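Local structure of alanine racemase (Corynebacterium glutamicum, 2DY3) at residues E76-W82 and I96-I101; F88-I92 and A108-A114. The protein binds pyridoxal-5'-phosphate and, as a member of the alanine racemase family, pairs an N-terminal TIM-barrel domain with a mainly beta C-terminal domain. The contacts are given in a common frame with arbitrary orientation. Numbering follows the deposited sequence.

Overall arrangement
Contacts 1 and 2 share one region of the N-terminal TIM-barrel domain, their centres about 12 Å apart, and their segments alternate along the chain. Contact 1 is the buried pairing of two neighbouring parallel barrel strands, built on backbone hydrogen bonds and reaching the pyridoxal-5'-phosphate pocket through W80. Contact 2 lies farther out and is only partly buried: the short helix 88-92, which connects those two strands, packs by side chains against the end of helix 103-110, which follows the second strand. L98 bridges the layers, its CD1 lying 3.8 Å from both L109 CD2 and I92 CG1, while W82 CZ3 sits 3.6 Å from F88 CG.

Contact 1 (E76-W82 and I96-I101); sequences EVLCWIW and IDLAVI. With PLP (pyridoxal-5'-phosphate), chain F.
Two adjacent parallel strands of the TIM barrel, 76-81 and 97-100, pair here as the ends of a right-handed beta-alpha-beta crossover through helix 88-92. On the helix-covered face, C79 SG lies 4.0 Å from L98 CD2 and C79 CB 4.1 Å from I96 CG2. L98 (chi1 m, chi2 t) places CD2 over the five-membered ring of W82, 4.1 Å from its centroid, a CH-pi contact. On the barrel interior, L78 CD1 approaches A99 CB at 4.4 Å and W80 CB meets A99 CB at 3.8 Å. W80, with chi1 p, carries its indole away from strand 97-100 to the pyridoxal-5'-phosphate pocket, where PLP C2A lies over one ring face. The strand axes pass 4.9 Å apart at -36°, with L78 opposite D97 and C79 opposite L98. Backbone hydrogen bonds run from D97 N to V77 O (2.8 Å), C79 N to D97 O (3.1 Å) and A99 N to C79 O (3.0 Å); the indole NE1 of W82 adds a weak side-chain bond to A99 O (3.1 Å). At the polar edge, salt bridges from both carboxylates to R118 offset the like charges of E76 OE2 and D97 OD1, 4.1 Å apart, and a water accepts from V77 N (3.0 Å) and is hydrogen-bonded to D97 OD2 (2.8 Å).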
loop_
_atom_site.group_PDB
_atom_site.type_symbol
_atom_site.label_atom_id
_atom_site.label_comp_id
_atom_site.label_asym_id
_atom_site.label_seq_id
_atom_site.Cartn_x
_atom_site.Cartn_y
_atom_site.Cartn_z
ATOM N N GLU B 76 11.801 -1.271 -26.318
ATOM C CA GLU B 76 10.504 -0.719 -26.679
ATOM C C GLU B 76 9.659 -0.681 -25.393
ATOM O O GLU B 76 9.659 -1.642 -24.621
ATOM C CB GLU B 76 9.859 -1.644 -27.708
ATOM C CG GLU B 76 8.492 -1.247 -28.204
ATOM C CD GLU B 76 7.934 -2.271 -29.177
ATOM O OE1 GLU B 76 8.679 -2.681 -30.093
ATOM O OE2 GLU B 76 6.753 -2.663 -29.035
ATOM N N VAL B 77 8.957 0.425 -25.160
ATOM C CA VAL B 77 8.116 0.573 -23.973
ATOM C C VAL B 77 6.698 1.008 -24.355
ATOM O O VAL B 77 6.520 1.966 -25.102
ATOM C CB VAL B 77 8.707 1.617 -22.985
ATOM C CG1 VAL B 77 7.720 1.867 -21.829
ATOM C CG2 VAL B 77 10.039 1.115 -22.422
ATOM N N LEU B 78 5.697 0.298 -23.839
ATOM C CA LEU B 78 4.292 0.606 -24.120
ATOM C C LEU B 78 3.552 1.044 -22.855
ATOM O O LEU B 78 3.691 0.439 -21.795
ATOM C CB LEU B 78 3.590 -0.611 -24.723
ATOM C CG LEU B 78 2.090 -0.481 -25.031
ATOM C CD1 LEU B 78 1.819 0.632 -26.042
ATOM C CD2 LEU B 78 1.592 -1.809 -25.571
ATOM N N CYS B 79 2.760 2.101 -22.987
ATOM C CA CYS B 79 1.983 2.666 -21.886
ATOM C C CYS B 79 0.506 2.685 -22.317
ATOM O O CYS B 79 0.181 3.139 -23.412
ATOM C CB CYS B 79 2.542 4.076 -21.603
ATOM S SG CYS B 79 1.442 5.312 -20.958
ATOM N N TRP B 80 -0.397 2.189 -21.477
ATOM C CA TRP B 80 -1.800 2.166 -21.884
ATOM C C TRP B 80 -2.840 2.904 -21.039
ATOM O O TRP B 80 -4.031 2.835 -21.338
ATOM C CB TRP B 80 -2.253 0.714 -22.117
ATOM C CG TRP B 80 -1.918 -0.221 -21.003
ATOM C CD1 TRP B 80 -2.559 -0.334 -19.806
ATOM C CD2 TRP B 80 -0.824 -1.144 -20.964
ATOM N NE1 TRP B 80 -1.928 -1.268 -19.019
ATOM C CE2 TRP B 80 -0.858 -1.778 -19.707
ATOM C CE3 TRP B 80 0.185 -1.492 -21.869
ATOM C CZ2 TRP B 80 0.076 -2.739 -19.331
ATOM C CZ3 TRP B 80 1.114 -2.446 -21.493
ATOM C CH2 TRP B 80 1.054 -3.058 -20.236
ATOM N N ILE B 81 -2.411 3.609 -19.998
ATOM C CA ILE B 81 -3.356 4.363 -19.177
ATOM C C ILE B 81 -2.888 5.805 -19.027
ATOM O O ILE B 81 -2.028 6.116 -18.204
ATOM C CB ILE B 81 -3.542 3.744 -17.765
ATOM C CG1 ILE B 81 -4.146 2.343 -17.881
ATOM C CG2 ILE B 81 -4.485 4.601 -16.947
ATOM C CD1 ILE B 81 -4.409 1.671 -16.539
ATOM N N TRP B 82 -3.458 6.676 -19.852
ATOM C CA TRP B 82 -3.135 8.098 -19.851
ATOM C C TRP B 82 -4.320 8.825 -20.465
ATOM O O TRP B 82 -5.207 8.191 -21.028
ATOM C CB TRP B 82 -1.895 8.374 -20.709
ATOM C CG TRP B 82 -2.032 7.929 -22.149
ATOM C CD1 TRP B 82 -1.915 6.655 -22.626
ATOM C CD2 TRP B 82 -2.296 8.760 -23.293
ATOM N NE1 TRP B 82 -2.084 6.639 -23.991
ATOM C CE2 TRP B 82 -2.320 7.917 -24.426
ATOM C CE3 TRP B 82 -2.514 10.132 -23.469
ATOM C CZ2 TRP B 82 -2.552 8.402 -25.720
ATOM C CZ3 TRP B 82 -2.746 10.611 -24.751
ATOM C CH2 TRP B 82 -2.763 9.747 -25.861
ATOM N N ILE B 96 8.437 6.716 -25.934
ATOM C CA ILE B 96 7.502 5.831 -25.257
ATOM C C ILE B 96 6.292 5.635 -26.167
ATOM O O ILE B 96 5.693 6.605 -26.631
ATOM C CB ILE B 96 7.029 6.438 -23.909
ATOM C CG1 ILE B 96 8.202 6.486 -22.929
ATOM C CG2 ILE B 96 5.875 5.611 -23.337
ATOM C CD1 ILE B 96 7.931 7.287 -21.669
ATOM N N ASP B 97 5.955 4.380 -26.454
ATOM C CA ASP B 97 4.800 4.093 -27.291
ATOM C C ASP B 97 3.536 4.351 -26.475
ATOM O O ASP B 97 3.472 4.013 -25.295
ATOM C CB ASP B 97 4.805 2.630 -27.754
ATOM C CG ASP B 97 5.937 2.316 -28.716
ATOM O OD1 ASP B 97 5.843 1.287 -29.406
ATOM O OD2 ASP B 97 6.916 3.086 -28.783
ATOM N N LEU B 98 2.535 4.953 -27.108
ATOM C CA LEU B 98 1.279 5.245 -26.435
ATOM C C LEU B 98 0.152 4.455 -27.065
ATOM O O LEU B 98 0.058 4.358 -28.291
ATOM C CB LEU B 98 0.948 6.738 -26.538
ATOM C CG LEU B 98 1.871 7.730 -25.839
ATOM C CD1 LEU B 98 1.425 9.148 -26.160
ATOM C CD2 LEU B 98 1.853 7.475 -24.334
ATOM N N ALA B 99 -0.705 3.885 -26.228
ATOM C CA ALA B 99 -1.846 3.132 -26.729
ATOM C C ALA B 99 -2.978 4.095 -27.084
ATOM O O ALA B 99 -3.206 5.082 -26.382
ATOM C CB ALA B 99 -2.333 2.148 -25.666
ATOM N N VAL B 100 -3.671 3.816 -28.180
ATOM C CA VAL B 100 -4.815 4.624 -28.571
ATOM C C VAL B 100 -5.982 3.894 -27.904
ATOM O O VAL B 100 -6.357 2.807 -28.341
ATOM C CB VAL B 100 -5.023 4.618 -30.105
ATOM C CG1 VAL B 100 -6.138 5.589 -30.482
ATOM C CG2 VAL B 100 -3.724 4.997 -30.808
ATOM N N ILE B 101 -6.549 4.476 -26.847
ATOM C CA ILE B 101 -7.636 3.812 -26.136
ATOM C C ILE B 101 -9.039 4.373 -26.378
ATOM O O ILE B 101 -10.027 3.791 -25.937
ATOM C CB ILE B 101 -7.359 3.779 -24.605
ATOM C CG1 ILE B 101 -7.562 5.163 -23.997
ATOM C CG2 ILE B 101 -5.931 3.310 -24.340
ATOM C CD1 ILE B 101 -7.446 5.175 -22.485
HETATM N N1 PLP F . -1.463 -6.515 -20.344
HETATM C C2 PLP F . -2.194 -5.469 -19.772
HETATM C C2A PLP F . -2.918 -4.486 -20.676
HETATM C C3 PLP F . -2.245 -5.362 -18.362
HETATM O O3 PLP F . -2.966 -4.343 -17.776
HETATM C C4 PLP F . -1.547 -6.313 -17.554
HETATM C C4A PLP F . -1.596 -6.268 -16.005
HETATM C C5 PLP F . -0.822 -7.378 -18.195
HETATM C C6 PLP F . -0.791 -7.454 -19.578
HETATM C C5A PLP F . -0.087 -8.434 -17.427
HETATM O O4P PLP F . -0.958 -9.495 -17.061
HETATM P P PLP F . -0.548 -10.821 -16.221
HETATM O O1P PLP F . 0.087 -10.410 -14.974
HETATM O O2P PLP F . -1.849 -11.460 -16.021
HETATM O O3P PLP F . 0.375 -11.532 -17.134
HETATM O O HOH W 1 9.173 2.466 -27.302
#

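Contact 2 (F88-I92 and A108-A114); sequences FRAAI and ALIETDA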
loop_
_atom_site.group_PDB
_atom_site.type_symbol
_atom_site.label_atom_id
_atom_site.label_comp_id
_atom_site.label_asym_id
_atom_site.label_seq_id
_atom_site.Cartn_x
_atom_site.Cartn_y
_atom_site.Cartn_z
ATOM N N PHE B 88 1.386 13.922 -22.306
ATOM C CA PHE B 88 1.768 12.709 -23.013
ATOM C C PHE B 88 2.894 12.997 -23.998
ATOM O O PHE B 88 3.655 12.102 -24.358
ATOM C CB PHE B 88 0.553 12.101 -23.731
ATOM C CG PHE B 88 -0.045 12.989 -24.783
ATOM C CD1 PHE B 88 0.432 12.965 -26.082
ATOM C CD2 PHE B 88 -1.094 13.839 -24.476
ATOM C CE1 PHE B 88 -0.127 13.770 -27.061
ATOM C CE2 PHE B 88 -1.658 14.651 -25.451
ATOM C CZ PHE B 88 -1.170 14.611 -26.744
ATOM N N ARG B 89 3.000 14.255 -24.420
ATOM C CA ARG B 89 4.045 14.677 -25.345
ATOM C C ARG B 89 5.400 14.395 -24.717
ATOM O O ARG B 89 6.359 14.056 -25.410
ATOM C CB ARG B 89 3.919 16.178 -25.659
ATOM C CG ARG B 89 5.087 16.755 -26.470
ATOM C CD ARG B 89 5.303 15.987 -27.768
ATOM N NE ARG B 89 6.521 16.405 -28.457
ATOM C CZ ARG B 89 6.624 17.489 -29.224
ATOM N NH1 ARG B 89 5.574 18.279 -29.416
ATOM N NH2 ARG B 89 7.784 17.789 -29.798
ATOM N N ALA B 90 5.473 14.539 -23.399
ATOM C CA ALA B 90 6.707 14.287 -22.663
ATOM C C ALA B 90 7.122 12.830 -22.837
ATOM O O ALA B 90 8.310 12.515 -22.865
ATOM C CB ALA B 90 6.509 14.599 -21.186
ATOM N N ALA B 91 6.136 11.944 -22.956
ATOM C CA ALA B 91 6.415 10.524 -23.128
ATOM C C ALA B 91 6.902 10.281 -24.552
ATOM O O ALA B 91 7.896 9.577 -24.772
ATOM C CB ALA B 91 5.165 9.709 -22.849
ATOM N N ILE B 92 6.195 10.864 -25.515
ATOM C CA ILE B 92 6.573 10.735 -26.915
ATOM C C ILE B 92 8.036 11.141 -27.082
ATOM O O ILE B 92 8.801 10.463 -27.768
ATOM C CB ILE B 92 5.715 11.638 -27.821
ATOM C CG1 ILE B 92 4.249 11.208 -27.758
ATOM C CG2 ILE B 92 6.226 11.557 -29.259
ATOM C CD1 ILE B 92 3.307 12.105 -28.548
ATOM N N ALA B 108 -5.890 13.569 -30.136
ATOM C CA ALA B 108 -4.822 14.307 -29.477
ATOM C C ALA B 108 -3.462 13.974 -30.082
ATOM O O ALA B 108 -2.584 14.831 -30.167
ATOM C CB ALA B 108 -4.819 14.000 -27.976
ATOM N N LEU B 109 -3.291 12.726 -30.504
ATOM C CA LEU B 109 -2.030 12.287 -31.090
ATOM C C LEU B 109 -1.835 12.843 -32.492
ATOM O O LEU B 109 -0.755 13.324 -32.830
ATOM C CB LEU B 109 -1.973 10.757 -31.122
ATOM C CG LEU B 109 -1.891 10.117 -29.731
ATOM C CD1 LEU B 109 -2.131 8.626 -29.822
ATOM C CD2 LEU B 109 -0.529 10.410 -29.122
ATOM N N ILE B 110 -2.886 12.777 -33.303
ATOM C CA ILE B 110 -2.831 13.279 -34.671
ATOM C C ILE B 110 -2.581 14.779 -34.685
ATOM O O ILE B 110 -1.906 15.301 -35.576
ATOM C CB ILE B 110 -4.147 12.993 -35.416
ATOM C CG1 ILE B 110 -4.293 11.487 -35.659
ATOM C CG2 ILE B 110 -4.177 13.741 -36.735
ATOM C CD1 ILE B 110 -5.656 11.091 -36.193
ATOM N N GLU B 111 -3.118 15.474 -33.690
ATOM C CA GLU B 111 -2.947 16.914 -33.622
ATOM C C GLU B 111 -1.661 17.323 -32.913
ATOM O O GLU B 111 -1.430 18.509 -32.673
ATOM C CB GLU B 111 -4.164 17.553 -32.950
ATOM C CG GLU B 111 -5.444 17.404 -33.771
ATOM C CD GLU B 111 -6.677 17.906 -33.043
ATOM O OE1 GLU B 111 -7.770 17.894 -33.647
ATOM O OE2 GLU B 111 -6.555 18.305 -31.866
ATOM N N THR B 112 -0.824 16.341 -32.586
ATOM C CA THR B 112 0.452 16.611 -31.924
ATOM C C THR B 112 1.554 16.762 -32.964
ATOM O O THR B 112 1.747 15.877 -33.807
ATOM C CB THR B 112 0.872 15.466 -30.982
ATOM O OG1 THR B 112 -0.006 15.416 -29.853
ATOM C CG2 THR B 112 2.307 15.685 -30.507
ATOM N N ASP B 113 2.288 17.869 -32.894
ATOM C CA ASP B 113 3.364 18.114 -33.850
ATOM C C ASP B 113 4.700 17.575 -33.362
ATOM O O ASP B 113 5.510 18.302 -32.784
ATOM C CB ASP B 113 3.488 19.612 -34.154
ATOM C CG ASP B 113 4.568 19.914 -35.186
ATOM O OD1 ASP B 113 5.231 18.963 -35.662
ATOM O OD2 ASP B 113 4.752 21.100 -35.524
ATOM N N ALA B 114 4.910 16.286 -33.602
ATOM C CA ALA B 114 6.136 15.595 -33.242
ATOM C C ALA B 114 6.538 14.814 -34.485
ATOM O O ALA B 114 5.679 14.380 -35.248
ATOM C CB ALA B 114 5.889 14.645 -32.078
#
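This is a side-chain packing contact on the outer layer of the TIM barrel, where the short helix 88-92 meets the last turn of helix 103-110 and the loop that leaves it toward strand 117-122. Its apolar part centres on F88, I92 and L109, with A108 and A114 at its margins: F88 CE1 and I92 CD1 approach L109 CD2 at 4.0 and 4.2 Å, and F88 CZ reaches A108 CB at 3.9 Å. Beneath them, L98 of the barrel touches F88, I92 and L109, so the two helices close over strand 97-100. T112 lies just past the helix end, where its OG1 donates to A108 O at 2.7 Å. That bond turns the hydroxyl back to the helix, beside the F88 ring edge (CE1 to OG1 3.2 Å), and leaves CG2 4.2 Å from I92 CD1. After an inverse gamma turn centred on D113, A114 CB packs on I92 CG2 at 4.2 Å. R89 borders the contact: A114 CB lies over one face of its guanidinium, 4.1 Å from NE, while NE forms a salt bridge with D93, just after the helix. The helices are thus joined mainly by apolar packing, while the clear polar bonds of T112 and R89 go to neighbours in their own part of the chain.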